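Local coordinates for PHD-type domain-containing protein (Chaetomium thermophilum, PDB 6VHF), which binds a zinc ion within the RbBP5-interacting domain of Cfp1, a component of the histone H3K4 methyltransferase complex COMPASS, at residues I24-I34 against L145-L156. Residues are numbered along the deposited sequence; the frame is centred on the assembly and turned at random.
Sequences IALCRQMLQLI and LTKTVRHDIREL
Cys27 and Val149 pack against each other at the middle of an antiparallel coiled coil, in which segments 24-34, on helix 4-46, and 145-156, on helix 141-177, run at 164° with axes 9.3 Å apart at their closest. The packing is knobs-into-holes from both sides: Cys27 sits among Val149, Asp152, Ile153 and Leu156, while Val149 drops between Cys27, Met30, Leu31 and Ile34. The tight part is this inner seam. Val149 turns CG1 anti to its own N (chi1 176°), and that methyl lies 3.6 Å from Leu31 CG and also meets the carbonyl O of Cys27. One turn further along, Ile153 CG1 presses on Cys27 CB at 3.5 Å, and the Cys27 sulfur rests by Leu156 CD1. Helix 64-77 closes this side of the pair: Val66 touches both Met30 and Val149, and the carboxylate of Asp152 is hydrogen-bonded to His70. Toward the zinc-binding end, Ile34 lays CD1 against Leu145 CB, while Thr146 gives its hydroxyl to the carbonyl of Gly142.

At its other edge the tight seam ends where Leu31 and Ile153, both knobs themselves, meet tip to tip, CD1 to CD1 at 3.9 Å. Beyond them the flank is looser and more polar: the two long exposed arginines, Arg28 and Arg150, skirt the seam, their NH1 atoms 6.6 Å apart. No hydrogen bond joins the two segments, so apolar fit does the work. At the far end Ile24 runs antiparallel to the Leu156 side chain, its CG1 3.5 Å from Leu156 CB; an alanine here would probably leave Leu156 CB without its cover and open a gap beside Ile153. Just along from it, the Arg28 guanidinium offers one face to Ile153, whose CG2 lies 4.0 Å from NH2.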
loop_
_atom_site.group_PDB
_atom_site.type_symbol
_atom_site.label_atom_id
_atom_site.label_comp_id
_atom_site.label_asym_id
_atom_site.label_seq_id
_atom_site.Cartn_x
_atom_site.Cartn_y
_atom_site.Cartn_z
ATOM N N ILE A 24 6.225 0.956 -1.510
ATOM C CA ILE A 24 6.185 0.397 -0.163
ATOM C C ILE A 24 6.127 1.514 0.867
ATOM O O ILE A 24 5.376 1.425 1.853
ATOM C CB ILE A 24 7.381 -0.538 0.068
ATOM C CG1 ILE A 24 7.140 -1.893 -0.622
ATOM C CG2 ILE A 24 7.643 -0.707 1.555
ATOM C CD1 ILE A 24 8.353 -2.849 -0.651
ATOM N N ALA A 25 6.910 2.580 0.656
ATOM C CA ALA A 25 6.824 3.762 1.513
ATOM C C ALA A 25 5.402 4.316 1.553
ATOM O O ALA A 25 4.869 4.621 2.637
ATOM C CB ALA A 25 7.797 4.841 1.030
ATOM N N LEU A 26 4.769 4.448 0.384
ATOM C CA LEU A 26 3.378 4.888 0.358
ATOM C C LEU A 26 2.513 3.976 1.217
ATOM O O LEU A 26 1.667 4.459 1.970
ATOM C CB LEU A 26 2.849 4.934 -1.076
ATOM C CG LEU A 26 1.368 5.287 -1.232
ATOM C CD1 LEU A 26 1.018 6.543 -0.416
ATOM C CD2 LEU A 26 0.971 5.472 -2.689
ATOM N N CYS A 27 2.754 2.659 1.142
ATOM C CA CYS A 27 1.977 1.679 1.890
ATOM C C CYS A 27 2.147 1.855 3.396
ATOM O O CYS A 27 1.179 1.716 4.160
ATOM C CB CYS A 27 2.386 0.265 1.475
ATOM S SG CYS A 27 1.664 -0.325 -0.093
ATOM N N ARG A 28 3.371 2.148 3.841
ATOM C CA ARG A 28 3.583 2.362 5.265
ATOM C C ARG A 28 2.790 3.569 5.752
ATOM O O ARG A 28 2.268 3.559 6.863
ATOM C CB ARG A 28 5.075 2.529 5.572
ATOM C CG ARG A 28 5.926 1.336 5.150
ATOM C CD ARG A 28 7.290 1.247 5.850
ATOM N NE ARG A 28 8.073 0.162 5.252
ATOM C CZ ARG A 28 8.031 -1.107 5.658
ATOM N NH1 ARG A 28 7.243 -1.433 6.669
ATOM N NH2 ARG A 28 8.762 -2.055 5.051
ATOM N N GLN A 29 2.677 4.604 4.916
ATOM C CA GLN A 29 1.885 5.779 5.246
ATOM C C GLN A 29 0.396 5.488 5.215
ATOM O O GLN A 29 -0.361 6.093 5.983
ATOM C CB GLN A 29 2.194 6.916 4.285
ATOM C CG GLN A 29 3.556 7.510 4.500
ATOM C CD GLN A 29 3.904 8.509 3.432
ATOM O OE1 GLN A 29 5.014 8.508 2.915
ATOM N NE2 GLN A 29 2.947 9.371 3.086
ATOM N N MET A 30 -0.052 4.586 4.337
ATOM C CA MET A 30 -1.437 4.139 4.440
ATOM C C MET A 30 -1.678 3.453 5.782
ATOM O O MET A 30 -2.735 3.634 6.402
ATOM C CB MET A 30 -1.788 3.218 3.273
ATOM C CG MET A 30 -1.725 3.892 1.891
ATOM S SD MET A 30 -2.910 5.269 1.706
ATOM C CE MET A 30 -1.971 6.713 2.223
ATOM N N LEU A 31 -0.692 2.700 6.276
ATOM C CA LEU A 31 -0.861 2.099 7.591
ATOM C C LEU A 31 -0.981 3.169 8.670
ATOM O O LEU A 31 -1.783 3.026 9.595
ATOM C CB LEU A 31 0.269 1.127 7.901
ATOM C CG LEU A 31 0.209 -0.127 7.016
ATOM C CD1 LEU A 31 1.498 -0.959 7.078
ATOM C CD2 LEU A 31 -1.004 -0.974 7.361
ATOM N N GLN A 32 -0.234 4.266 8.557
ATOM C CA GLN A 32 -0.410 5.336 9.538
ATOM C C GLN A 32 -1.788 5.966 9.419
ATOM O O GLN A 32 -2.447 6.238 10.436
ATOM C CB GLN A 32 0.656 6.412 9.376
ATOM C CG GLN A 32 2.089 5.929 9.492
ATOM C CD GLN A 32 3.049 7.098 9.539
ATOM O OE1 GLN A 32 3.531 7.558 8.510
ATOM N NE2 GLN A 32 3.304 7.607 10.735
ATOM N N LEU A 33 -2.233 6.220 8.187
ATOM C CA LEU A 33 -3.570 6.765 7.977
ATOM C C LEU A 33 -4.629 5.878 8.621
ATOM O O LEU A 33 -5.528 6.363 9.315
ATOM C CB LEU A 33 -3.829 6.913 6.480
ATOM C CG LEU A 33 -5.213 7.381 6.049
ATOM C CD1 LEU A 33 -5.478 8.792 6.568
ATOM C CD2 LEU A 33 -5.350 7.314 4.518
ATOM N N ILE A 34 -4.529 4.564 8.407
ATOM C CA ILE A 34 -5.465 3.634 9.027
ATOM C C ILE A 34 -5.377 3.726 10.546
ATOM O O ILE A 34 -6.399 3.757 11.245
ATOM C CB ILE A 34 -5.195 2.205 8.538
ATOM C CG1 ILE A 34 -5.398 2.103 7.025
ATOM C CG2 ILE A 34 -6.108 1.226 9.241
ATOM C CD1 ILE A 34 -4.867 0.781 6.455
ATOM N N LEU A 145 -8.386 -3.427 5.872
ATOM C CA LEU A 145 -7.467 -2.500 5.215
ATOM C C LEU A 145 -6.040 -2.678 5.720
ATOM O O LEU A 145 -5.081 -2.566 4.942
ATOM C CB LEU A 145 -7.911 -1.054 5.446
ATOM C CG LEU A 145 -9.197 -0.460 4.865
ATOM C CD1 LEU A 145 -9.213 1.059 5.072
ATOM C CD2 LEU A 145 -9.318 -0.803 3.396
ATOM N N THR A 146 -5.874 -2.899 7.032
ATOM C CA THR A 146 -4.557 -3.243 7.557
ATOM C C THR A 146 -3.993 -4.473 6.850
ATOM O O THR A 146 -2.827 -4.490 6.439
ATOM C CB THR A 146 -4.632 -3.487 9.064
ATOM O OG1 THR A 146 -4.810 -2.241 9.750
ATOM C CG2 THR A 146 -3.363 -4.183 9.571
ATOM N N LYS A 147 -4.825 -5.504 6.687
ATOM C CA LYS A 147 -4.393 -6.753 6.072
ATOM C C LYS A 147 -4.030 -6.557 4.605
ATOM O O LYS A 147 -3.025 -7.102 4.127
ATOM C CB LYS A 147 -5.500 -7.802 6.230
ATOM C CG LYS A 147 -5.259 -9.133 5.536
ATOM C CD LYS A 147 -6.327 -10.177 5.883
ATOM C CE LYS A 147 -6.870 -10.860 4.621
ATOM N NZ LYS A 147 -5.794 -11.129 3.597
ATOM N N THR A 148 -4.825 -5.773 3.871
ATOM C CA THR A 148 -4.493 -5.525 2.472
ATOM C C THR A 148 -3.141 -4.837 2.338
ATOM O O THR A 148 -2.291 -5.263 1.545
ATOM C CB THR A 148 -5.563 -4.666 1.813
ATOM O OG1 THR A 148 -6.842 -5.274 2.002
ATOM C CG2 THR A 148 -5.267 -4.539 0.326
ATOM N N VAL A 149 -2.931 -3.757 3.103
ATOM C CA VAL A 149 -1.744 -2.932 2.915
ATOM C C VAL A 149 -0.499 -3.690 3.351
ATOM O O VAL A 149 0.501 -3.728 2.625
ATOM C CB VAL A 149 -1.893 -1.589 3.652
ATOM C CG1 VAL A 149 -0.616 -0.779 3.525
ATOM C CG2 VAL A 149 -3.060 -0.803 3.059
ATOM N N ARG A 150 -0.543 -4.329 4.523
ATOM C CA ARG A 150 0.569 -5.192 4.910
ATOM C C ARG A 150 0.823 -6.272 3.863
ATOM O O ARG A 150 1.972 -6.670 3.637
ATOM C CB ARG A 150 0.314 -5.829 6.274
ATOM C CG ARG A 150 0.527 -4.875 7.431
ATOM C CD ARG A 150 0.280 -5.536 8.775
ATOM N NE ARG A 150 1.175 -6.666 9.011
ATOM C CZ ARG A 150 2.407 -6.547 9.502
ATOM N NH1 ARG A 150 2.881 -5.345 9.796
ATOM N NH2 ARG A 150 3.167 -7.622 9.691
ATOM N N HIS A 151 -0.239 -6.775 3.224
ATOM C CA HIS A 151 -0.040 -7.811 2.220
ATOM C C HIS A 151 0.667 -7.236 0.998
ATOM O O HIS A 151 1.553 -7.880 0.425
ATOM C CB HIS A 151 -1.375 -8.455 1.830
ATOM C CG HIS A 151 -1.241 -9.541 0.804
ATOM N ND1 HIS A 151 -0.650 -10.759 1.081
ATOM C CD2 HIS A 151 -1.588 -9.582 -0.508
ATOM C CE1 HIS A 151 -0.660 -11.510 -0.009
ATOM N NE2 HIS A 151 -1.226 -10.819 -0.985
ATOM N N ASP A 152 0.302 -6.009 0.608
ATOM C CA ASP A 152 0.925 -5.370 -0.539
ATOM C C ASP A 152 2.404 -5.102 -0.293
ATOM O O ASP A 152 3.225 -5.231 -1.220
ATOM C CB ASP A 152 0.182 -4.081 -0.882
ATOM C CG ASP A 152 -1.231 -4.341 -1.438
ATOM O OD1 ASP A 152 -1.540 -5.496 -1.821
ATOM O OD2 ASP A 152 -2.031 -3.381 -1.499
ATOM N N ILE A 153 2.774 -4.780 0.947
ATOM C CA ILE A 153 4.186 -4.589 1.237
ATOM C C ILE A 153 4.949 -5.875 0.970
ATOM O O ILE A 153 5.995 -5.864 0.321
ATOM C CB ILE A 153 4.381 -4.076 2.675
ATOM C CG1 ILE A 153 3.696 -2.720 2.816
ATOM C CG2 ILE A 153 5.854 -3.917 2.999
ATOM C CD1 ILE A 153 3.919 -2.050 4.161
ATOM N N ARG A 154 4.411 -7.013 1.418
ATOM C CA ARG A 154 5.108 -8.281 1.216
ATOM C C ARG A 154 5.189 -8.642 -0.264
ATOM O O ARG A 154 6.221 -9.150 -0.735
ATOM C CB ARG A 154 4.406 -9.391 1.993
ATOM C CG ARG A 154 4.483 -9.298 3.509
ATOM C CD ARG A 154 3.544 -10.362 4.104
ATOM N NE ARG A 154 3.934 -10.854 5.427
ATOM C CZ ARG A 154 3.355 -10.451 6.551
ATOM N NH1 ARG A 154 2.384 -9.541 6.485
ATOM N NH2 ARG A 154 3.736 -10.950 7.733
ATOM N N GLU A 155 4.108 -8.395 -1.012
ATOM C CA GLU A 155 4.130 -8.673 -2.440
ATOM C C GLU A 155 5.138 -7.777 -3.170
ATOM O O GLU A 155 5.943 -8.259 -3.975
ATOM C CB GLU A 155 2.727 -8.504 -3.009
ATOM C CG GLU A 155 1.731 -9.531 -2.507
ATOM C CD GLU A 155 2.062 -10.955 -2.969
ATOM O OE1 GLU A 155 2.902 -11.130 -3.887
ATOM O OE2 GLU A 155 1.446 -11.903 -2.442
ATOM N N LEU A 156 5.122 -6.471 -2.872
ATOM C CA LEU A 156 6.066 -5.542 -3.480
ATOM C C LEU A 156 7.506 -5.905 -3.141
ATOM O O LEU A 156 8.390 -5.783 -3.991
ATOM C CB LEU A 156 5.763 -4.116 -3.018
ATOM C CG LEU A 156 4.425 -3.526 -3.452
ATOM C CD1 LEU A 156 4.009 -2.360 -2.517
ATOM C CD2 LEU A 156 4.469 -3.091 -4.891
#